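PDB 3OZY: putative mandelate racemase from Bordetella bronchiseptica, which is of unknown function but, as a magnesium-binding member of the enolase superfamily, probably abstracts a proton from the carbon next to a carboxylate of an acid-sugar substrate. Local coordinates for residues A141-I146 against A160-Q165; Q165-A170 against W330-N335; D195-V200 against P325-W330. One frame throughout, in Å; residues are numbered along the deposited sequence.

Contact 1 (A141-I146 against A160-Q165); sequences AYASSI and AGWVEQ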
# COMPACT_ATOMS: atom_id res chain seq x y z
N ALA A 141 17.44 20.07 -15.52
CA ALA A 141 17.25 19.71 -14.12
C ALA A 141 16.68 20.86 -13.30
O ALA A 141 16.78 22.03 -13.68
CB ALA A 141 18.57 19.24 -13.50
N TYR A 142 16.09 20.53 -12.16
CA TYR A 142 15.69 21.54 -11.20
C TYR A 142 16.26 21.22 -9.84
O TYR A 142 16.43 20.05 -9.48
CB TYR A 142 14.17 21.70 -11.15
CG TYR A 142 13.35 20.62 -10.46
CD1 TYR A 142 13.15 20.63 -9.08
CD2 TYR A 142 12.70 19.63 -11.20
CE1 TYR A 142 12.35 19.68 -8.45
CE2 TYR A 142 11.91 18.67 -10.58
CZ TYR A 142 11.73 18.70 -9.21
OH TYR A 142 10.93 17.76 -8.57
N ALA A 143 16.53 22.27 -9.07
CA ALA A 143 17.10 22.13 -7.74
C ALA A 143 16.00 21.79 -6.75
O ALA A 143 15.06 22.57 -6.57
CB ALA A 143 17.82 23.42 -7.33
N SER A 144 16.13 20.64 -6.10
CA SER A 144 15.11 20.15 -5.19
C SER A 144 15.69 20.07 -3.77
O SER A 144 16.59 19.27 -3.54
CB SER A 144 14.69 18.75 -5.65
OG SER A 144 13.65 18.23 -4.84
N SER A 145 15.24 20.89 -2.81
CA SER A 145 14.29 21.99 -2.94
C SER A 145 14.69 23.04 -1.91
O SER A 145 15.57 22.80 -1.08
CB SER A 145 12.87 21.53 -2.57
OG SER A 145 12.33 20.63 -3.53
N ILE A 146 14.02 24.18 -1.96
CA ILE A 146 14.07 25.22 -0.92
C ILE A 146 12.98 24.84 0.07
O ILE A 146 11.81 24.69 -0.30
CB ILE A 146 13.80 26.59 -1.54
CG1 ILE A 146 14.88 26.91 -2.57
CG2 ILE A 146 13.72 27.67 -0.46
CD1 ILE A 146 14.57 28.09 -3.48
N ALA A 160 18.32 32.28 -5.88
CA ALA A 160 19.37 32.94 -6.65
C ALA A 160 20.68 32.15 -6.60
O ALA A 160 21.38 32.05 -7.60
CB ALA A 160 19.58 34.37 -6.17
N GLY A 161 20.99 31.57 -5.44
CA GLY A 161 22.16 30.73 -5.29
C GLY A 161 22.14 29.50 -6.20
O GLY A 161 23.14 29.18 -6.85
N TRP A 162 21.00 28.80 -6.27
CA TRP A 162 20.92 27.62 -7.14
C TRP A 162 20.98 28.01 -8.62
O TRP A 162 21.57 27.30 -9.43
CB TRP A 162 19.68 26.76 -6.81
CG TRP A 162 19.77 26.16 -5.45
CD1 TRP A 162 18.91 26.35 -4.41
CD2 TRP A 162 20.83 25.33 -4.96
NE1 TRP A 162 19.35 25.67 -3.30
CE2 TRP A 162 20.53 25.04 -3.61
CE3 TRP A 162 21.99 24.80 -5.53
CZ2 TRP A 162 21.36 24.24 -2.82
CZ3 TRP A 162 22.81 24.01 -4.74
CH2 TRP A 162 22.49 23.74 -3.40
N VAL A 163 20.38 29.14 -8.96
CA VAL A 163 20.48 29.66 -10.32
C VAL A 163 21.94 29.97 -10.68
O VAL A 163 22.40 29.64 -11.78
CB VAL A 163 19.59 30.90 -10.52
CG1 VAL A 163 19.90 31.59 -11.83
CG2 VAL A 163 18.11 30.50 -10.45
N GLU A 164 22.67 30.56 -9.74
CA GLU A 164 24.09 30.86 -9.95
C GLU A 164 24.90 29.58 -10.19
O GLU A 164 25.89 29.59 -10.93
CB GLU A 164 24.65 31.62 -8.74
CG GLU A 164 26.17 31.80 -8.75
CD GLU A 164 26.65 32.69 -9.86
OE1 GLU A 164 25.81 33.32 -10.54
OE2 GLU A 164 27.89 32.77 -10.06
N GLN A 165 24.47 28.48 -9.59
CA GLN A 165 25.14 27.19 -9.77
C GLN A 165 24.83 26.56 -11.13
O GLN A 165 25.46 25.56 -11.51
CB GLN A 165 24.77 26.22 -8.65
CG GLN A 165 25.35 26.59 -7.30
CD GLN A 165 26.86 26.62 -7.31
OE1 GLN A 165 27.48 27.63 -6.96
NE2 GLN A 165 27.47 25.52 -7.73
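Ala-143 and Trp-162 make the tight part of this contact. CB of Ala-143 points at the helix and lies 3.9 Å from CG of Trp-162. It is equally close to CB of the same residue, so it sits where the indole leaves the main chain. The methyl is also a CH-pi neighbour of the five-membered ring. CB of Ala-143 is 4.3 Å from the centroid of the five-membered ring of Trp-162 and 29° off the ring normal, so it lies off-centre. CG of Trp-162 stands anti to the carbonyl carbon (chi1 -65°), which sets it beside the backbone N, with CB and CG against the methyl of Ala-143.

The looser part is at Ile-146. CG1 of Ile-146 reaches the edge of the indole near the ring plane, 4.5 Å from CD1 of Trp-162. On the far side of the helix, Glu-164 is exposed to solvent. NE1 of Trp-162 hydrogen-bonds OE2 of Glu-158, one turn earlier in the same helix.

The contact lies inside the beta-alpha-beta unit of strand 139-146, helix 152-164 and strand 169-173. The main chain of Ala-143 pairs with Ala-169 and Lys-171 of the parallel strand 169-173.

Contact 2 (Q165-A170 against W330-N335); sequences QGFTAA and WDITHN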
# COMPACT_ATOMS: atom_id res chain seq x y z
N GLN A 165 24.47 28.48 -9.59
CA GLN A 165 25.14 27.19 -9.77
C GLN A 165 24.83 26.56 -11.13
O GLN A 165 25.46 25.56 -11.51
CB GLN A 165 24.77 26.22 -8.65
CG GLN A 165 25.35 26.59 -7.30
CD GLN A 165 26.86 26.62 -7.31
OE1 GLN A 165 27.48 27.63 -6.96
NE2 GLN A 165 27.47 25.52 -7.73
N GLY A 166 23.88 27.12 -11.86
CA GLY A 166 23.56 26.66 -13.19
C GLY A 166 22.15 26.13 -13.38
O GLY A 166 21.76 25.81 -14.50
N PHE A 167 21.37 26.05 -12.31
CA PHE A 167 20.00 25.57 -12.44
C PHE A 167 19.10 26.61 -13.11
O PHE A 167 19.20 27.81 -12.82
CB PHE A 167 19.41 25.20 -11.08
CG PHE A 167 19.96 23.91 -10.51
CD1 PHE A 167 19.45 22.69 -10.92
CD2 PHE A 167 20.96 23.93 -9.55
CE1 PHE A 167 19.93 21.50 -10.40
CE2 PHE A 167 21.44 22.74 -9.02
CZ PHE A 167 20.93 21.52 -9.45
N THR A 168 18.20 26.15 -13.98
CA THR A 168 17.24 27.02 -14.65
C THR A 168 15.84 26.86 -14.05
O THR A 168 14.86 27.40 -14.56
CB THR A 168 17.16 26.72 -16.16
OG1 THR A 168 16.66 25.39 -16.37
CG2 THR A 168 18.53 26.87 -16.81
N ALA A 169 15.76 26.10 -12.96
CA ALA A 169 14.49 25.76 -12.32
C ALA A 169 14.77 25.29 -10.91
O ALA A 169 15.84 24.73 -10.63
CB ALA A 169 13.79 24.65 -13.12
N ALA A 170 13.82 25.49 -10.00
CA ALA A 170 13.97 25.04 -8.63
C ALA A 170 12.59 24.91 -8.00
O ALA A 170 11.62 25.46 -8.51
CB ALA A 170 14.83 26.01 -7.82
N TRP A 330 16.61 17.09 -8.99
CA TRP A 330 17.95 16.87 -8.47
C TRP A 330 18.07 17.37 -7.03
O TRP A 330 18.10 18.57 -6.78
CB TRP A 330 19.03 17.52 -9.35
CG TRP A 330 20.38 16.95 -9.03
CD1 TRP A 330 21.14 17.23 -7.93
CD2 TRP A 330 21.09 15.95 -9.77
NE1 TRP A 330 22.28 16.47 -7.94
CE2 TRP A 330 22.29 15.69 -9.07
CE3 TRP A 330 20.85 15.28 -10.97
CZ2 TRP A 330 23.23 14.76 -9.52
CZ3 TRP A 330 21.79 14.36 -11.42
CH2 TRP A 330 22.96 14.11 -10.69
N ASP A 331 18.18 16.43 -6.10
CA ASP A 331 18.33 16.70 -4.66
C ASP A 331 19.59 17.52 -4.40
O ASP A 331 20.70 17.04 -4.64
CB ASP A 331 18.45 15.33 -3.96
CG ASP A 331 18.59 15.40 -2.44
OD1 ASP A 331 18.75 16.49 -1.85
OD2 ASP A 331 18.53 14.31 -1.83
N ILE A 332 19.41 18.75 -3.89
CA ILE A 332 20.55 19.61 -3.56
C ILE A 332 20.75 19.78 -2.05
O ILE A 332 21.58 20.59 -1.61
CB ILE A 332 20.49 21.00 -4.26
CG1 ILE A 332 19.15 21.73 -4.05
CG2 ILE A 332 20.78 20.84 -5.75
CD1 ILE A 332 18.73 21.96 -2.61
N THR A 333 20.00 19.02 -1.26
CA THR A 333 20.13 19.08 0.19
C THR A 333 21.35 18.26 0.63
O THR A 333 21.94 17.54 -0.16
CB THR A 333 18.85 18.59 0.91
OG1 THR A 333 18.72 17.17 0.78
CG2 THR A 333 17.61 19.26 0.34
N HIS A 334 21.71 18.35 1.91
CA HIS A 334 22.85 17.59 2.40
C HIS A 334 22.57 16.09 2.35
O HIS A 334 21.70 15.60 3.06
CB HIS A 334 23.19 17.99 3.83
CG HIS A 334 24.41 17.30 4.35
ND1 HIS A 334 25.64 17.92 4.42
CD2 HIS A 334 24.60 16.02 4.75
CE1 HIS A 334 26.53 17.06 4.88
NE2 HIS A 334 25.92 15.90 5.09
N ASN A 335 23.33 15.36 1.55
CA ASN A 335 23.05 13.95 1.34
C ASN A 335 24.26 13.21 0.81
O ASN A 335 24.57 13.27 -0.37
CB ASN A 335 21.87 13.81 0.36
CG ASN A 335 21.40 12.39 0.22
OD1 ASN A 335 22.01 11.46 0.74
ND2 ASN A 335 20.29 12.21 -0.49
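Phe-167 meets Ile-332 and Trp-330 at the outer end of its ring. CG2 of Ile-332 is 3.8 Å from CZ of Phe-167 and just as far from CE2. This methyl comes in obliquely to the ring. CB of Trp-330 lies near the ring plane, at the edge, 4.2 Å from CE1 of Phe-167. It is therefore the methylene of Trp-330 that takes part, not the indole. The side chains of Phe-167 and Ile-332 run past each other in opposite directions. CG1 of Ile-332 sits between the backbone N and the carbonyl carbon (chi1 52°). That leaves CG2 as the branch directed at the ring.

The next shell shapes the turns on which Phe-167 and Ile-332 sit. Gly-166 has positive phi and closes the preceding helix with a Schellman motif, just before Phe-167. On the other side, OD1 of Asp-331 accepts from N of Thr-333 at 2.9 Å, an Asx turn around Ile-332. The hydroxyl OG1 of Thr-333 gives a second bond to OD1 of Asp-331, 2.7 Å long, on its syn lone pair. ND2 of Asn-335 hydrogen-bonds OD2 of Asp-331 from above the carboxylate plane, and Arg-33 forms a salt bridge with that oxygen.

Strand 139-146 runs between strands 169-173 and 328-331. Its Ala-143 touches both Phe-167 and Ile-332, and Trp-162 of helix 152-164 packs on Phe-167.

Contact 3 (D195-V200 against P325-W330); sequences DVEILV and PAMFEW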
# COMPACT_ATOMS: atom_id res chain seq x y z
N ASP A 195 12.60 34.04 -16.44
CA ASP A 195 13.28 32.97 -17.18
C ASP A 195 13.67 31.75 -16.34
O ASP A 195 14.25 30.80 -16.86
CB ASP A 195 14.51 33.52 -17.90
CG ASP A 195 14.15 34.40 -19.08
OD1 ASP A 195 13.02 34.26 -19.60
OD2 ASP A 195 15.00 35.21 -19.50
N VAL A 196 13.35 31.77 -15.06
CA VAL A 196 13.63 30.64 -14.18
C VAL A 196 12.30 30.02 -13.78
O VAL A 196 11.39 30.73 -13.37
CB VAL A 196 14.39 31.11 -12.92
CG1 VAL A 196 14.53 29.97 -11.92
CG2 VAL A 196 15.75 31.68 -13.32
N GLU A 197 12.18 28.70 -13.92
CA GLU A 197 10.94 28.03 -13.53
C GLU A 197 10.90 27.82 -12.03
O GLU A 197 11.89 27.39 -11.43
CB GLU A 197 10.76 26.70 -14.25
CG GLU A 197 10.71 26.79 -15.78
CD GLU A 197 9.47 27.47 -16.33
OE1 GLU A 197 8.50 27.73 -15.58
OE2 GLU A 197 9.44 27.72 -17.56
N ILE A 198 9.76 28.13 -11.43
CA ILE A 198 9.58 27.92 -10.00
C ILE A 198 8.46 26.92 -9.80
O ILE A 198 7.32 27.13 -10.25
CB ILE A 198 9.26 29.25 -9.26
CG1 ILE A 198 10.40 30.25 -9.43
CG2 ILE A 198 9.00 28.99 -7.79
CD1 ILE A 198 10.09 31.64 -8.89
N LEU A 199 8.81 25.82 -9.14
CA LEU A 199 7.89 24.72 -8.84
C LEU A 199 7.54 24.80 -7.36
O LEU A 199 8.34 25.29 -6.57
CB LEU A 199 8.59 23.39 -9.10
CG LEU A 199 8.90 22.99 -10.54
CD1 LEU A 199 9.67 24.04 -11.33
CD2 LEU A 199 9.67 21.68 -10.51
N VAL A 200 6.35 24.32 -6.98
CA VAL A 200 5.91 24.35 -5.59
C VAL A 200 5.44 22.96 -5.19
O VAL A 200 4.87 22.23 -6.02
CB VAL A 200 4.77 25.39 -5.42
CG1 VAL A 200 4.07 25.23 -4.10
CG2 VAL A 200 5.32 26.81 -5.58
N PRO A 325 8.75 16.71 -21.89
CA PRO A 325 9.59 17.87 -21.56
C PRO A 325 10.36 17.58 -20.29
O PRO A 325 9.81 17.05 -19.33
CB PRO A 325 8.57 18.98 -21.29
CG PRO A 325 7.26 18.49 -21.82
CD PRO A 325 7.31 16.99 -21.77
N ALA A 326 11.64 17.94 -20.27
CA ALA A 326 12.48 17.62 -19.12
C ALA A 326 12.28 18.61 -17.97
O ALA A 326 12.32 19.82 -18.17
CB ALA A 326 13.94 17.60 -19.53
N MET A 327 12.07 18.07 -16.77
CA MET A 327 12.03 18.88 -15.56
C MET A 327 12.51 17.94 -14.46
O MET A 327 11.72 17.41 -13.67
CB MET A 327 10.62 19.43 -15.30
CG MET A 327 10.53 20.41 -14.12
SD MET A 327 11.68 21.80 -14.18
CE MET A 327 10.92 22.78 -15.48
N PHE A 328 13.81 17.70 -14.47
CA PHE A 328 14.39 16.55 -13.79
C PHE A 328 14.83 16.87 -12.37
O PHE A 328 15.71 17.70 -12.16
CB PHE A 328 15.58 15.99 -14.57
CG PHE A 328 16.13 14.74 -13.98
CD1 PHE A 328 15.44 13.55 -14.13
CD2 PHE A 328 17.29 14.74 -13.21
CE1 PHE A 328 15.90 12.38 -13.57
CE2 PHE A 328 17.75 13.57 -12.64
CZ PHE A 328 17.06 12.39 -12.82
N GLU A 329 14.23 16.18 -11.40
CA GLU A 329 14.48 16.47 -9.99
C GLU A 329 15.91 16.12 -9.57
O GLU A 329 16.35 14.98 -9.74
CB GLU A 329 13.47 15.73 -9.11
CG GLU A 329 13.65 16.04 -7.63
CD GLU A 329 12.52 15.53 -6.76
OE1 GLU A 329 11.94 14.46 -7.06
OE2 GLU A 329 12.21 16.19 -5.75
N TRP A 330 16.61 17.09 -8.99
CA TRP A 330 17.95 16.87 -8.47
C TRP A 330 18.07 17.37 -7.03
O TRP A 330 18.10 18.57 -6.78
CB TRP A 330 19.03 17.52 -9.35
CG TRP A 330 20.38 16.95 -9.03
CD1 TRP A 330 21.14 17.23 -7.93
CD2 TRP A 330 21.09 15.95 -9.77
NE1 TRP A 330 22.28 16.47 -7.94
CE2 TRP A 330 22.29 15.69 -9.07
CE3 TRP A 330 20.85 15.28 -10.97
CZ2 TRP A 330 23.23 14.76 -9.52
CZ3 TRP A 330 21.79 14.36 -11.42
CH2 TRP A 330 22.96 14.11 -10.69
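Met-327 reaches across to Leu-199 and Glu-197 with CG, SD and CE. CG of Met-327 stands anti to the backbone N (chi1 -174°), which sends the chain out from the main chain just before strand 328-331. That torsion carries CG to Leu-199. The bends at chi2 and chi3 then lay SD along Leu-199 and turn CE to Glu-197.

Leu-199 and Met-327 slide past each other in opposite directions. CD2 of Leu-199 is 3.9 Å from CG of Met-327. The other branch, CD1 of Leu-199, lies 4.1 Å from SD of Met-327. Both methyls thus lie along the thioether, in a purely apolar contact.

Glu-197 meets the same side chain differently. The two cross at about a right angle. CE of Met-327 is 4.0 Å from CG of Glu-197 and 4.1 Å from CB of Glu-197. The methylenes of the glutamate therefore make this contact, not its carboxylate.

Glu-197 and Leu-199 are two apart on strand 197-201, and both point toward Met-327. The intervening Ile-198 packs on helix 178-192. Leu-199 also touches Tyr-142, and Glu-197 touches Arg-140, both on strand 139-146. The nearest CA atoms, those of Glu-197 and Met-327, are 9.4 Å apart, so side chains span the gap.

This alternation of inward and helix-facing residues is characteristic of a beta-alpha barrel. Here the barrel is that of the enolase superfamily. The contact packs its interior toward the N-terminal ends of the strands, the end away from the metal site.

Overall arrangement
All three contacts are largely buried and mainly apolar, but each includes one partly exposed residue: Trp-162, Ile-332 and Glu-197 in turn. All involve one barrel sheet. Contact 1 lies between strand and helix, on its outer side. Contact 2 adjoins it and joins Phe-167, in the loop before strand 169-173, to the end of strand 328-331 and the loop after it. CD1 of Ile-332 packs 3.5 Å from CZ2 of Trp-162, which makes the two continuous. Contact 3 lies on the inner side, where SD of Met-327 is 3.7 Å from CB of Ala-169. Aromatic rings dominate contacts 1 and 2, whereas a bent thioether chain carries contact 3. Polar bonding around Asp-331 distinguishes contact 2.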